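Local coordinates for regulatory protein SdiA (Escherichia coli, PDB 4LFU), which senses acyl-homoserine lactone autoinducers through its N-terminal domain and, as a LuxR-type DNA-binding activator, raises transcription of the ftsQAZ cell-division genes, at residues L15-M20 / Q155-E160; C45-V50 / P55-Y60; D98-S101 / P105-E108; K185-W190 / N209-H214. One frame throughout, in Å; residues are numbered along the deposited sequence.

Interaction 1: residues L15-M20 / Q155-E160; sequences LRFQRM and QLLVRE
F17, on helix 6-19, presses its ring against E160 and L157 of helix 147-167, and the whole contact turns on this one aromatic side chain. The tight part is at E160. Its CB stands 3.6 Å from both CG and CD2 of F17, while its carbonyl carbon lies 4.0 Å above the plane, over the rim of one ring face. On the opposite face CE of M20 sits at the same height, also toward the rim, which leaves the ring sandwiched between a helix backbone and a methyl group. L157 comes at the ring edge instead: its CD2 is 4.0 Å from CE2 of F17, near the ring plane, and the two side chains cross at about a right angle.

The polar side of the contact is looser. Past CB the E160 chain bends at chi2 (-47°), and its carboxylate, turned 68° from the phenyl plane, makes no close approach to F17. R159, the preceding residue, sends NH1 to OE2 of E160 (3.1 Å) on the syn side, tilted out of the carboxylate plane, in a salt bridge.

E160 thus plays two parts: its methylene packs on the phenyl ring, and its carboxylate is engaged by R159, and weakly by Q90 of the second subunit, which probably offsets part of its charge. This is consistent with segments 15-20 and 155-160 meeting by apolar packing.

Interaction 2: residues C45-V50 / P55-Y60; sequences CVRHPV and PKVAFY
With CG of H48 anti to the carbonyl carbon (chi1 -72°) and the K56 chain extended at chi1 but bent at chi2 and chi3, the two side chains run side by side in the same direction and meet at the loop end of a beta hairpin, just past the paired strand residues. The hairpin consists of strands 41-47 and 57-61, the latter outermost in the five-stranded antiparallel sheet of the autoinducer-binding domain. Its local axes lie 4.5 Å apart at 169°, nearly antiparallel.

The register is fixed by backbone bonds. V46 and A58 form the hydrogen-bonded pair, V46 N reaching A58 O at 2.7 Å and A58 N returning to V46 O at 2.9 Å. C45 with F59 and R47 with V57 are the flanking non-hydrogen-bonded pairs, and their side chains share the sheet face opposite that of V46 and A58. On that shared face SG of C45 touches CB of F59 at 3.9 Å, and the guanidinium of R47 turns to the carbonyl of L83. H48 N to K56 O, 2.8 Å, carries the ladder past the strand ends, with the donor nearly in line with the carbonyl bond.

In the connecting loop, P49 touches T237 and V50 touches Y233 of helix 227-237, so this end of the hairpin abuts the DNA-binding domain. The imidazole of H48 also gives ND1 weakly to V46 O. Over one face of that ring lies CD of K56, 3.7 Å from the centroid and 7° off the normal, a CH-pi contact.

Interaction 3: residues D98-S101 / P105-E108; sequences DLFS and PLWE
F100 overlaps W107 mainly through its methylene: CB of F100 lies 3.7 Å from CB of W107 and 3.8 Å from CD1 of W107. The rings themselves are less intimate. The phenyl centroid is 5.8 Å from that of the five-membered indole ring, and the planes meet at 36°, an oblique pairing that is neither stacked nor edge-to-face. L106 approaches from another direction, its CD1 lying near the phenyl plane at the ring edge, 4.0 Å from CE1 of F100. Two successive helix residues therefore receive one phenylalanine.

In W107, CG is placed anti to the backbone N (chi1 177°), which swings the indole back along the preceding loop, where NE1 donates a hydrogen bond to D97 OD1. That bond ties the rotation of the indole to the loop carrying F100. P81 touches the F100 side chain as well, and a bound tetraethylene glycol, probably from the crystallisation liquor, lies about 4 Å from the F100 side chain.

The contact is local and partly exposed. It folds the loop that follows strand 92-94 back against helix 104-112, a loop-to-helix aromatic and aliphatic cluster at the periphery of the alpha/beta autoinducer-binding domain of LuxR-type receptors.

Interaction 4: residues K185-W190 / N209-H214; sequences KEILRW and NTVNFH
I187 and H214 meet at about a right angle, with the end of the isoleucine reaching the histidine side chain between helix 182-192 and helix 208-222. CD1 of I187 does the touching: it is 3.5 Å from CD2 of H214 and 3.7 Å from both CB and CG of H214. The methyl therefore rests by the CG-CD2 bond of the imidazole, oblique to the ring plane and farther from ND1 and NE2. Behind this orientation is an I187 chi1 of -75°, which sets CG1 beside the backbone N and anti to the carbonyl carbon, while chi2 of 157° extends CD1 outward.

The second branch of I187 takes the other neighbour. CG2 is 4.2 Å from CG1 of V211, a looser contact although these two residues have the nearest CA atoms, 7.0 Å apart. One isoleucine thus spans V211 and H214, residues three apart on the facing helix. L204 of helix 197-204 also touches I187, and I206 packs on V211, so that I187 and V211 lie in apolar packing shared with L204 and I206.

Segment 209-214 falls in the predicted helix-turn-helix motif, on the helix that in LuxR-type domains serves as the recognition helix. Because every close approach across the two segments is carbon to carbon, the contact has little directional character; it is consistent with shape and hydrophobic burial, more than polar bonding, setting how helix 208-222 rests on helix 182-192.

Interactions 1, 2 and 3 belong to the autoinducer-binding domain and interaction 4 to the C-terminal HTH domain. Along the chain, interactions 2 and 3 are nested in series within the loop closed by interaction 1, and interaction 4 follows. Interaction 1 joins two helices, interaction 2 forms the hairpin at one edge of the sheet, and interaction 3 follows strand 92-94, the outermost strand at the other edge. Interactions 1 and 2 have centres about 20 Å apart, interactions 2 and 3 about 22 Å. Interactions 3 and 4 lie on opposite sides of the chain's centre, about 49 Å apart between centres, reflecting an elongated two-domain receptor with sensing and DNA-binding parts separated.

Interaction 1: residues L15-M20 / Q155-E160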
loop_
_atom_site.group_PDB
_atom_site.type_symbol
_atom_site.label_atom_id
_atom_site.label_comp_id
_atom_site.label_asym_id
_atom_site.label_seq_id
_atom_site.Cartn_x
_atom_site.Cartn_y
_atom_site.Cartn_z
ATOM N N LEU A 15 15.686 -15.479 3.583
ATOM C CA LEU A 15 15.673 -16.671 4.417
ATOM C C LEU A 15 15.860 -16.328 5.894
ATOM O O LEU A 15 15.125 -16.845 6.736
ATOM C CB LEU A 15 16.696 -17.705 3.924
ATOM C CG LEU A 15 16.153 -18.677 2.865
ATOM C CD1 LEU A 15 17.285 -19.326 2.023
ATOM C CD2 LEU A 15 15.243 -19.760 3.521
ATOM N N ARG A 16 16.816 -15.449 6.200
ATOM C CA ARG A 16 17.029 -14.994 7.576
ATOM C C ARG A 16 15.798 -14.376 8.212
ATOM O O ARG A 16 15.488 -14.684 9.339
ATOM C CB ARG A 16 18.199 -14.019 7.669
ATOM C CG ARG A 16 19.475 -14.635 8.187
ATOM C CD ARG A 16 20.497 -13.565 8.460
ATOM N NE ARG A 16 21.779 -13.928 7.867
ATOM C CZ ARG A 16 22.751 -13.067 7.586
ATOM N NH1 ARG A 16 22.598 -11.769 7.838
ATOM N NH2 ARG A 16 23.881 -13.510 7.040
ATOM N N PHE A 17 15.088 -13.510 7.497
ATOM C CA PHE A 17 13.868 -12.891 8.046
ATOM C C PHE A 17 12.686 -13.847 8.098
ATOM O O PHE A 17 11.836 -13.739 8.989
ATOM C CB PHE A 17 13.490 -11.619 7.292
ATOM C CG PHE A 17 14.324 -10.423 7.661
ATOM C CD1 PHE A 17 14.104 -9.745 8.868
ATOM C CD2 PHE A 17 15.329 -9.967 6.807
ATOM C CE1 PHE A 17 14.862 -8.644 9.211
ATOM C CE2 PHE A 17 16.089 -8.858 7.144
ATOM C CZ PHE A 17 15.852 -8.192 8.351
ATOM N N GLN A 18 12.633 -14.770 7.142
ATOM C CA GLN A 18 11.646 -15.859 7.161
ATOM C C GLN A 18 11.739 -16.686 8.451
ATOM O O GLN A 18 10.727 -16.986 9.080
ATOM C CB GLN A 18 11.833 -16.794 5.955
ATOM C CG GLN A 18 11.002 -16.476 4.700
ATOM C CD GLN A 18 11.462 -17.287 3.460
ATOM O OE1 GLN A 18 11.502 -16.764 2.340
ATOM N NE2 GLN A 18 11.828 -18.563 3.674
ATOM N N ARG A 19 12.958 -17.029 8.850
ATOM C CA ARG A 19 13.168 -17.956 9.957
ATOM C C ARG A 19 13.122 -17.325 11.369
ATOM O O ARG A 19 13.140 -18.040 12.367
ATOM C CB ARG A 19 14.451 -18.782 9.714
ATOM C CG ARG A 19 15.627 -18.526 10.667
ATOM C CD ARG A 19 16.618 -17.505 10.122
ATOM N NE ARG A 19 17.349 -16.692 11.121
ATOM C CZ ARG A 19 17.051 -16.547 12.422
ATOM N NH1 ARG A 19 16.007 -17.165 12.977
ATOM N NH2 ARG A 19 17.814 -15.761 13.187
ATOM N N MET A 20 13.043 -15.997 11.459
ATOM C CA MET A 20 13.027 -15.316 12.757
ATOM C C MET A 20 11.785 -15.631 13.574
ATOM O O MET A 20 10.689 -15.736 13.023
ATOM C CB MET A 20 13.219 -13.812 12.582
ATOM C CG MET A 20 14.683 -13.473 12.361
ATOM S SD MET A 20 14.992 -11.861 11.665
ATOM C CE MET A 20 16.580 -12.149 10.878
ATOM N N GLN A 155 15.524 -1.478 0.474
ATOM C CA GLN A 155 14.202 -1.852 -0.003
ATOM C C GLN A 155 13.774 -3.146 0.626
ATOM O O GLN A 155 12.667 -3.226 1.132
ATOM C CB GLN A 155 14.151 -2.000 -1.517
ATOM C CG GLN A 155 13.614 -0.821 -2.241
ATOM C CD GLN A 155 13.593 -1.051 -3.735
ATOM O OE1 GLN A 155 12.975 -2.005 -4.212
ATOM N NE2 GLN A 155 14.280 -0.185 -4.487
ATOM N N LEU A 156 14.669 -4.134 0.600
ATOM C CA LEU A 156 14.430 -5.461 1.208
ATOM C C LEU A 156 14.347 -5.426 2.731
ATOM O O LEU A 156 13.444 -6.036 3.312
ATOM C CB LEU A 156 15.489 -6.485 0.732
ATOM C CG LEU A 156 15.445 -7.971 1.131
ATOM C CD1 LEU A 156 16.372 -8.789 0.219
ATOM C CD2 LEU A 156 15.815 -8.227 2.629
ATOM N N LEU A 157 15.277 -4.706 3.367
ATOM C CA LEU A 157 15.354 -4.603 4.842
ATOM C C LEU A 157 14.127 -4.019 5.478
ATOM O O LEU A 157 13.675 -4.519 6.490
ATOM C CB LEU A 157 16.574 -3.783 5.289
ATOM C CG LEU A 157 17.925 -4.455 5.024
ATOM C CD1 LEU A 157 19.074 -3.466 5.280
ATOM C CD2 LEU A 157 18.078 -5.682 5.878
ATOM N N VAL A 158 13.590 -2.953 4.890
ATOM C CA VAL A 158 12.378 -2.346 5.435
ATOM C C VAL A 158 11.173 -3.269 5.244
ATOM O O VAL A 158 10.341 -3.371 6.147
ATOM C CB VAL A 158 12.118 -0.874 4.920
ATOM C CG1 VAL A 158 11.801 -0.823 3.448
ATOM C CG2 VAL A 158 11.005 -0.185 5.730
ATOM N N ARG A 159 11.092 -3.947 4.099
ATOM C CA ARG A 159 9.958 -4.817 3.811
ATOM C C ARG A 159 9.965 -6.034 4.702
ATOM O O ARG A 159 8.996 -6.310 5.393
ATOM C CB ARG A 159 9.957 -5.261 2.343
ATOM C CG ARG A 159 8.664 -5.934 1.919
ATOM C CD ARG A 159 8.873 -6.798 0.694
ATOM N NE ARG A 159 7.604 -7.294 0.159
ATOM C CZ ARG A 159 6.979 -8.396 0.568
ATOM N NH1 ARG A 159 7.489 -9.150 1.536
ATOM N NH2 ARG A 159 5.829 -8.748 0.007
ATOM N N GLU A 160 11.083 -6.745 4.696
ATOM C CA GLU A 160 11.204 -8.035 5.413
ATOM C C GLU A 160 11.128 -7.894 6.918
ATOM O O GLU A 160 10.479 -8.712 7.576
ATOM C CB GLU A 160 12.485 -8.786 5.022
ATOM C CG GLU A 160 12.506 -9.225 3.560
ATOM C CD GLU A 160 11.201 -9.883 3.130
ATOM O OE1 GLU A 160 10.818 -10.919 3.734
ATOM O OE2 GLU A 160 10.563 -9.373 2.184
#

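Interaction 2: residues C45-V50 / P55-Y60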
loop_
_atom_site.group_PDB
_atom_site.type_symbol
_atom_site.label_atom_id
_atom_site.label_comp_id
_atom_site.label_asym_id
_atom_site.label_seq_id
_atom_site.Cartn_x
_atom_site.Cartn_y
_atom_site.Cartn_z
ATOM N N CYS A 45 10.242 3.204 12.454
ATOM C CA CYS A 45 9.014 3.950 12.837
ATOM C C CYS A 45 7.849 3.598 11.935
ATOM O O CYS A 45 7.998 3.518 10.722
ATOM C CB CYS A 45 9.187 5.466 12.718
ATOM S SG CYS A 45 10.539 6.146 13.667
ATOM N N VAL A 46 6.679 3.445 12.546
ATOM C CA VAL A 46 5.478 3.020 11.843
ATOM C C VAL A 46 4.376 4.002 12.174
ATOM O O VAL A 46 3.979 4.088 13.339
ATOM C CB VAL A 46 5.088 1.540 12.243
ATOM C CG1 VAL A 46 3.842 1.082 11.522
ATOM C CG2 VAL A 46 6.252 0.573 11.948
ATOM N N ARG A 47 3.927 4.754 11.166
ATOM C CA ARG A 47 2.747 5.612 11.265
ATOM C C ARG A 47 1.516 4.768 10.914
ATOM O O ARG A 47 1.318 4.378 9.763
ATOM C CB ARG A 47 2.805 6.876 10.326
ATOM C CG ARG A 47 4.213 7.496 10.056
ATOM C CD ARG A 47 4.199 8.949 9.404
ATOM N NE ARG A 47 3.702 9.908 10.394
ATOM C CZ ARG A 47 4.166 11.138 10.617
ATOM N NH1 ARG A 47 5.173 11.641 9.909
ATOM N NH2 ARG A 47 3.604 11.873 11.573
ATOM N N HIS A 48 0.716 4.476 11.932
ATOM C CA HIS A 48 -0.503 3.701 11.772
ATOM C C HIS A 48 -1.598 4.505 11.060
ATOM O O HIS A 48 -1.651 5.730 11.184
ATOM C CB HIS A 48 -0.983 3.205 13.131
ATOM C CG HIS A 48 -0.127 2.117 13.702
ATOM N ND1 HIS A 48 1.211 2.296 13.995
ATOM C CD2 HIS A 48 -0.419 0.839 14.044
ATOM C CE1 HIS A 48 1.706 1.176 14.488
ATOM N NE2 HIS A 48 0.738 0.277 14.531
ATOM N N PRO A 49 -2.467 3.817 10.297
ATOM C CA PRO A 49 -3.532 4.512 9.590
ATOM C C PRO A 49 -4.591 5.088 10.546
ATOM O O PRO A 49 -5.305 6.010 10.176
ATOM C CB PRO A 49 -4.136 3.413 8.724
ATOM C CG PRO A 49 -3.941 2.195 9.520
ATOM C CD PRO A 49 -2.534 2.364 10.073
ATOM N N VAL A 50 -4.694 4.539 11.757
ATOM C CA VAL A 50 -5.729 4.918 12.741
ATOM C C VAL A 50 -5.081 5.026 14.118
ATOM O O VAL A 50 -4.071 4.357 14.364
ATOM C CB VAL A 50 -6.890 3.867 12.811
ATOM C CG1 VAL A 50 -7.695 3.842 11.522
ATOM C CG2 VAL A 50 -6.365 2.493 13.108
ATOM N N PRO A 55 -2.824 10.014 14.584
ATOM C CA PRO A 55 -2.368 8.672 14.236
ATOM C C PRO A 55 -1.220 8.223 15.128
ATOM O O PRO A 55 -0.301 8.994 15.409
ATOM C CB PRO A 55 -1.943 8.790 12.756
ATOM C CG PRO A 55 -2.620 10.025 12.265
ATOM C CD PRO A 55 -2.675 10.950 13.458
ATOM N N LYS A 56 -1.329 6.993 15.602
ATOM C CA LYS A 56 -0.304 6.373 16.392
ATOM C C LYS A 56 0.998 6.238 15.579
ATOM O O LYS A 56 0.970 5.830 14.410
ATOM C CB LYS A 56 -0.801 5.005 16.840
ATOM C CG LYS A 56 0.164 4.249 17.724
ATOM C CD LYS A 56 0.058 2.742 17.518
ATOM C CE LYS A 56 -0.997 2.114 18.393
ATOM N NZ LYS A 56 -0.697 0.653 18.581
ATOM N N VAL A 57 2.114 6.613 16.209
ATOM C CA VAL A 57 3.451 6.353 15.694
ATOM C C VAL A 57 4.208 5.437 16.651
ATOM O O VAL A 57 4.404 5.761 17.811
ATOM C CB VAL A 57 4.251 7.648 15.474
ATOM C CG1 VAL A 57 5.678 7.329 14.992
ATOM C CG2 VAL A 57 3.530 8.540 14.478
ATOM N N ALA A 58 4.626 4.271 16.171
ATOM C CA ALA A 58 5.308 3.337 17.027
ATOM C C ALA A 58 6.706 3.166 16.467
ATOM O O ALA A 58 6.905 3.241 15.262
ATOM C CB ALA A 58 4.553 2.033 17.087
ATOM N N PHE A 59 7.686 2.990 17.344
ATOM C CA PHE A 59 9.085 2.953 16.913
ATOM C C PHE A 59 9.957 1.950 17.673
ATOM O O PHE A 59 9.600 1.470 18.737
ATOM C CB PHE A 59 9.714 4.350 17.001
ATOM C CG PHE A 59 9.846 4.861 18.402
ATOM C CD1 PHE A 59 8.761 5.441 19.049
ATOM C CD2 PHE A 59 11.065 4.780 19.070
ATOM C CE1 PHE A 59 8.887 5.906 20.345
ATOM C CE2 PHE A 59 11.206 5.264 20.370
ATOM C CZ PHE A 59 10.131 5.824 21.007
ATOM N N TYR A 60 11.109 1.647 17.087
ATOM C CA TYR A 60 12.159 0.924 17.772
ATOM C C TYR A 60 13.489 1.363 17.219
ATOM O O TYR A 60 13.719 1.371 16.001
ATOM C CB TYR A 60 12.002 -0.588 17.596
ATOM C CG TYR A 60 12.661 -1.382 18.700
ATOM C CD1 TYR A 60 11.945 -1.736 19.852
ATOM C CD2 TYR A 60 13.990 -1.776 18.600
ATOM C CE1 TYR A 60 12.539 -2.462 20.861
ATOM C CE2 TYR A 60 14.598 -2.510 19.606
ATOM C CZ TYR A 60 13.874 -2.849 20.728
ATOM O OH TYR A 60 14.483 -3.569 21.739
#

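Interaction 3: residues D98-S101 / P105-E108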
loop_
_atom_site.group_PDB
_atom_site.type_symbol
_atom_site.label_atom_id
_atom_site.label_comp_id
_atom_site.label_asym_id
_atom_site.label_seq_id
_atom_site.Cartn_x
_atom_site.Cartn_y
_atom_site.Cartn_z
ATOM N N ASP A 98 18.843 20.652 2.693
ATOM C CA ASP A 98 17.581 21.271 2.215
ATOM C C ASP A 98 16.347 20.633 2.814
ATOM O O ASP A 98 15.350 21.305 3.003
ATOM C CB ASP A 98 17.478 21.251 0.679
ATOM C CG ASP A 98 18.741 21.769 0.005
ATOM O OD1 ASP A 98 19.784 21.054 0.067
ATOM O OD2 ASP A 98 18.693 22.887 -0.561
ATOM N N LEU A 99 16.443 19.330 3.096
ATOM C CA LEU A 99 15.383 18.518 3.715
ATOM C C LEU A 99 14.883 19.117 5.032
ATOM O O LEU A 99 13.684 19.029 5.361
ATOM C CB LEU A 99 15.923 17.111 3.974
ATOM C CG LEU A 99 15.175 15.828 3.607
ATOM C CD1 LEU A 99 15.759 14.637 4.348
ATOM C CD2 LEU A 99 13.706 15.934 3.883
ATOM N N PHE A 100 15.798 19.771 5.756
ATOM C CA PHE A 100 15.532 20.240 7.112
ATOM C C PHE A 100 15.294 21.732 7.265
ATOM O O PHE A 100 15.273 22.231 8.385
ATOM C CB PHE A 100 16.653 19.766 8.044
ATOM C CG PHE A 100 16.736 18.256 8.161
ATOM C CD1 PHE A 100 15.995 17.579 9.126
ATOM C CD2 PHE A 100 17.534 17.520 7.289
ATOM C CE1 PHE A 100 16.059 16.187 9.224
ATOM C CE2 PHE A 100 17.606 16.139 7.369
ATOM C CZ PHE A 100 16.871 15.460 8.346
ATOM N N SER A 101 15.063 22.444 6.161
ATOM C CA SER A 101 14.933 23.907 6.213
ATOM C C SER A 101 13.694 24.387 6.959
ATOM O O SER A 101 13.658 25.523 7.460
ATOM C CB SER A 101 14.962 24.504 4.808
ATOM O OG SER A 101 13.777 24.193 4.088
ATOM N N PRO A 105 15.099 23.359 14.216
ATOM C CA PRO A 105 15.381 22.876 15.575
ATOM C C PRO A 105 15.853 21.428 15.626
ATOM O O PRO A 105 16.722 21.105 16.425
ATOM C CB PRO A 105 14.024 23.025 16.291
ATOM C CG PRO A 105 13.356 24.131 15.577
ATOM C CD PRO A 105 13.711 23.876 14.130
ATOM N N LEU A 106 15.306 20.574 14.761
ATOM C CA LEU A 106 15.676 19.148 14.721
ATOM C C LEU A 106 17.102 18.962 14.196
ATOM O O LEU A 106 17.890 18.197 14.756
ATOM C CB LEU A 106 14.688 18.360 13.828
ATOM C CG LEU A 106 14.421 16.854 13.999
ATOM C CD1 LEU A 106 13.980 16.237 12.659
ATOM C CD2 LEU A 106 15.568 16.059 14.612
ATOM N N TRP A 107 17.396 19.642 13.097
ATOM C CA TRP A 107 18.703 19.606 12.434
ATOM C C TRP A 107 19.794 20.126 13.382
ATOM O O TRP A 107 20.860 19.527 13.474
ATOM C CB TRP A 107 18.604 20.420 11.131
ATOM C CG TRP A 107 19.868 20.603 10.261
ATOM C CD1 TRP A 107 20.306 19.781 9.245
ATOM C CD2 TRP A 107 20.793 21.709 10.303
ATOM N NE1 TRP A 107 21.446 20.294 8.671
ATOM C CE2 TRP A 107 21.780 21.467 9.304
ATOM C CE3 TRP A 107 20.893 22.868 11.091
ATOM C CZ2 TRP A 107 22.851 22.357 9.064
ATOM C CZ3 TRP A 107 21.971 23.746 10.866
ATOM C CH2 TRP A 107 22.932 23.478 9.856
ATOM N N GLU A 108 19.502 21.213 14.110
ATOM C CA GLU A 108 20.456 21.804 15.075
ATOM C C GLU A 108 20.708 20.916 16.270
ATOM O O GLU A 108 21.852 20.685 16.625
ATOM C CB GLU A 108 19.998 23.197 15.557
ATOM C CG GLU A 108 20.083 24.270 14.465
ATOM C CD GLU A 108 19.681 25.654 14.932
ATOM O OE1 GLU A 108 19.679 25.921 16.176
ATOM O OE2 GLU A 108 19.377 26.486 14.037
#

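Interaction 4: residues K185-W190 / N209-H214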
loop_
_atom_site.group_PDB
_atom_site.type_symbol
_atom_site.label_atom_id
_atom_site.label_comp_id
_atom_site.label_asym_id
_atom_site.label_seq_id
_atom_site.Cartn_x
_atom_site.Cartn_y
_atom_site.Cartn_z
ATOM N N LYS A 185 -19.085 -8.176 7.611
ATOM C CA LYS A 185 -18.337 -7.518 6.525
ATOM C C LYS A 185 -19.223 -7.114 5.333
ATOM O O LYS A 185 -19.110 -5.987 4.809
ATOM C CB LYS A 185 -17.171 -8.389 6.050
ATOM C CG LYS A 185 -16.058 -8.542 7.072
ATOM C CD LYS A 185 -14.836 -9.238 6.487
ATOM C CE LYS A 185 -14.457 -10.462 7.330
ATOM N NZ LYS A 185 -12.980 -10.605 7.615
ATOM N N GLU A 186 -20.129 -8.004 4.929
ATOM C CA GLU A 186 -21.074 -7.699 3.841
ATOM C C GLU A 186 -21.962 -6.487 4.147
ATOM O O GLU A 186 -22.091 -5.588 3.328
ATOM C CB GLU A 186 -21.915 -8.933 3.496
ATOM C CG GLU A 186 -23.069 -8.668 2.519
ATOM C CD GLU A 186 -23.807 -9.948 2.142
ATOM O OE1 GLU A 186 -24.205 -10.691 3.062
ATOM O OE2 GLU A 186 -23.974 -10.226 0.926
ATOM N N ILE A 187 -22.592 -6.481 5.316
ATOM C CA ILE A 187 -23.319 -5.309 5.820
ATOM C C ILE A 187 -22.442 -4.037 5.929
ATOM O O ILE A 187 -22.887 -2.948 5.604
ATOM C CB ILE A 187 -24.048 -5.636 7.163
ATOM C CG1 ILE A 187 -25.305 -6.491 6.873
ATOM C CG2 ILE A 187 -24.448 -4.333 7.946
ATOM C CD1 ILE A 187 -25.780 -7.324 8.032
ATOM N N LEU A 188 -21.190 -4.198 6.364
ATOM C CA LEU A 188 -20.253 -3.085 6.469
ATOM C C LEU A 188 -19.996 -2.432 5.121
ATOM O O LEU A 188 -20.060 -1.215 5.000
ATOM C CB LEU A 188 -18.955 -3.541 7.118
ATOM C CG LEU A 188 -18.310 -2.434 7.952
ATOM C CD1 LEU A 188 -19.302 -1.841 8.995
ATOM C CD2 LEU A 188 -17.054 -2.998 8.591
ATOM N N ARG A 189 -19.756 -3.254 4.105
ATOM C CA ARG A 189 -19.592 -2.787 2.719
ATOM C C ARG A 189 -20.725 -1.938 2.172
ATOM O O ARG A 189 -20.476 -0.940 1.485
ATOM C CB ARG A 189 -19.314 -3.962 1.779
ATOM C CG ARG A 189 -17.917 -4.559 1.974
ATOM C CD ARG A 189 -17.532 -5.471 0.791
ATOM N NE ARG A 189 -18.398 -6.656 0.722
ATOM C CZ ARG A 189 -18.221 -7.758 1.447
ATOM N NH1 ARG A 189 -17.200 -7.856 2.304
ATOM N NH2 ARG A 189 -19.057 -8.770 1.300
ATOM N N TRP A 190 -21.966 -2.328 2.458
ATOM C CA TRP A 190 -23.131 -1.546 2.030
ATOM C C TRP A 190 -23.238 -0.252 2.830
ATOM O O TRP A 190 -23.712 0.769 2.308
ATOM C CB TRP A 190 -24.454 -2.368 2.091
ATOM C CG TRP A 190 -24.537 -3.398 1.012
ATOM C CD1 TRP A 190 -24.371 -4.742 1.161
ATOM C CD2 TRP A 190 -24.748 -3.172 -0.396
ATOM N NE1 TRP A 190 -24.474 -5.373 -0.058
ATOM C CE2 TRP A 190 -24.702 -4.436 -1.030
ATOM C CE3 TRP A 190 -24.976 -2.026 -1.181
ATOM C CZ2 TRP A 190 -24.878 -4.593 -2.413
ATOM C CZ3 TRP A 190 -25.151 -2.177 -2.559
ATOM C CH2 TRP A 190 -25.098 -3.452 -3.163
ATOM N N ASN A 209 -33.979 -5.172 11.831
ATOM C CA ASN A 209 -33.521 -5.736 13.096
ATOM C C ASN A 209 -32.267 -6.555 12.965
ATOM O O ASN A 209 -31.382 -6.452 13.800
ATOM C CB ASN A 209 -34.606 -6.606 13.711
ATOM C CG ASN A 209 -35.530 -5.816 14.564
ATOM O OD1 ASN A 209 -35.186 -5.449 15.694
ATOM N ND2 ASN A 209 -36.711 -5.523 14.041
ATOM N N THR A 210 -32.219 -7.380 11.924
ATOM C CA THR A 210 -31.053 -8.201 11.611
ATOM C C THR A 210 -29.843 -7.336 11.253
ATOM O O THR A 210 -28.743 -7.570 11.780
ATOM C CB THR A 210 -31.358 -9.181 10.456
ATOM O OG1 THR A 210 -32.481 -10.000 10.816
ATOM C CG2 THR A 210 -30.151 -10.075 10.138
ATOM N N VAL A 211 -30.056 -6.354 10.364
ATOM C CA VAL A 211 -29.017 -5.425 9.957
ATOM C C VAL A 211 -28.434 -4.764 11.206
ATOM O O VAL A 211 -27.233 -4.820 11.419
ATOM C CB VAL A 211 -29.520 -4.336 8.926
ATOM C CG1 VAL A 211 -28.447 -3.278 8.709
ATOM C CG2 VAL A 211 -29.903 -4.972 7.572
ATOM N N ASN A 212 -29.302 -4.183 12.033
ATOM C CA ASN A 212 -28.908 -3.454 13.236
ATOM C C ASN A 212 -28.294 -4.352 14.294
ATOM O O ASN A 212 -27.438 -3.901 15.062
ATOM C CB ASN A 212 -30.081 -2.630 13.813
ATOM C CG ASN A 212 -30.662 -1.638 12.789
ATOM O OD1 ASN A 212 -29.935 -1.103 11.937
ATOM N ND2 ASN A 212 -31.975 -1.414 12.848
ATOM N N PHE A 213 -28.743 -5.605 14.342
ATOM C CA PHE A 213 -28.117 -6.628 15.158
ATOM C C PHE A 213 -26.637 -6.732 14.815
ATOM O O PHE A 213 -25.797 -6.592 15.681
ATOM C CB PHE A 213 -28.813 -7.981 14.920
ATOM C CG PHE A 213 -28.270 -9.135 15.752
ATOM C CD1 PHE A 213 -28.040 -8.996 17.133
ATOM C CD2 PHE A 213 -28.031 -10.377 15.157
ATOM C CE1 PHE A 213 -27.560 -10.069 17.893
ATOM C CE2 PHE A 213 -27.552 -11.465 15.920
ATOM C CZ PHE A 213 -27.332 -11.304 17.286
ATOM N N HIS A 214 -26.333 -6.985 13.553
ATOM C CA HIS A 214 -24.943 -7.080 13.085
ATOM C C HIS A 214 -24.099 -5.811 13.324
ATOM O O HIS A 214 -22.948 -5.919 13.746
ATOM C CB HIS A 214 -24.895 -7.516 11.612
ATOM C CG HIS A 214 -25.399 -8.908 11.391
ATOM N ND1 HIS A 214 -24.750 -10.022 11.882
ATOM C CD2 HIS A 214 -26.502 -9.369 10.756
ATOM C CE1 HIS A 214 -25.413 -11.108 11.534
ATOM N NE2 HIS A 214 -26.479 -10.737 10.848
#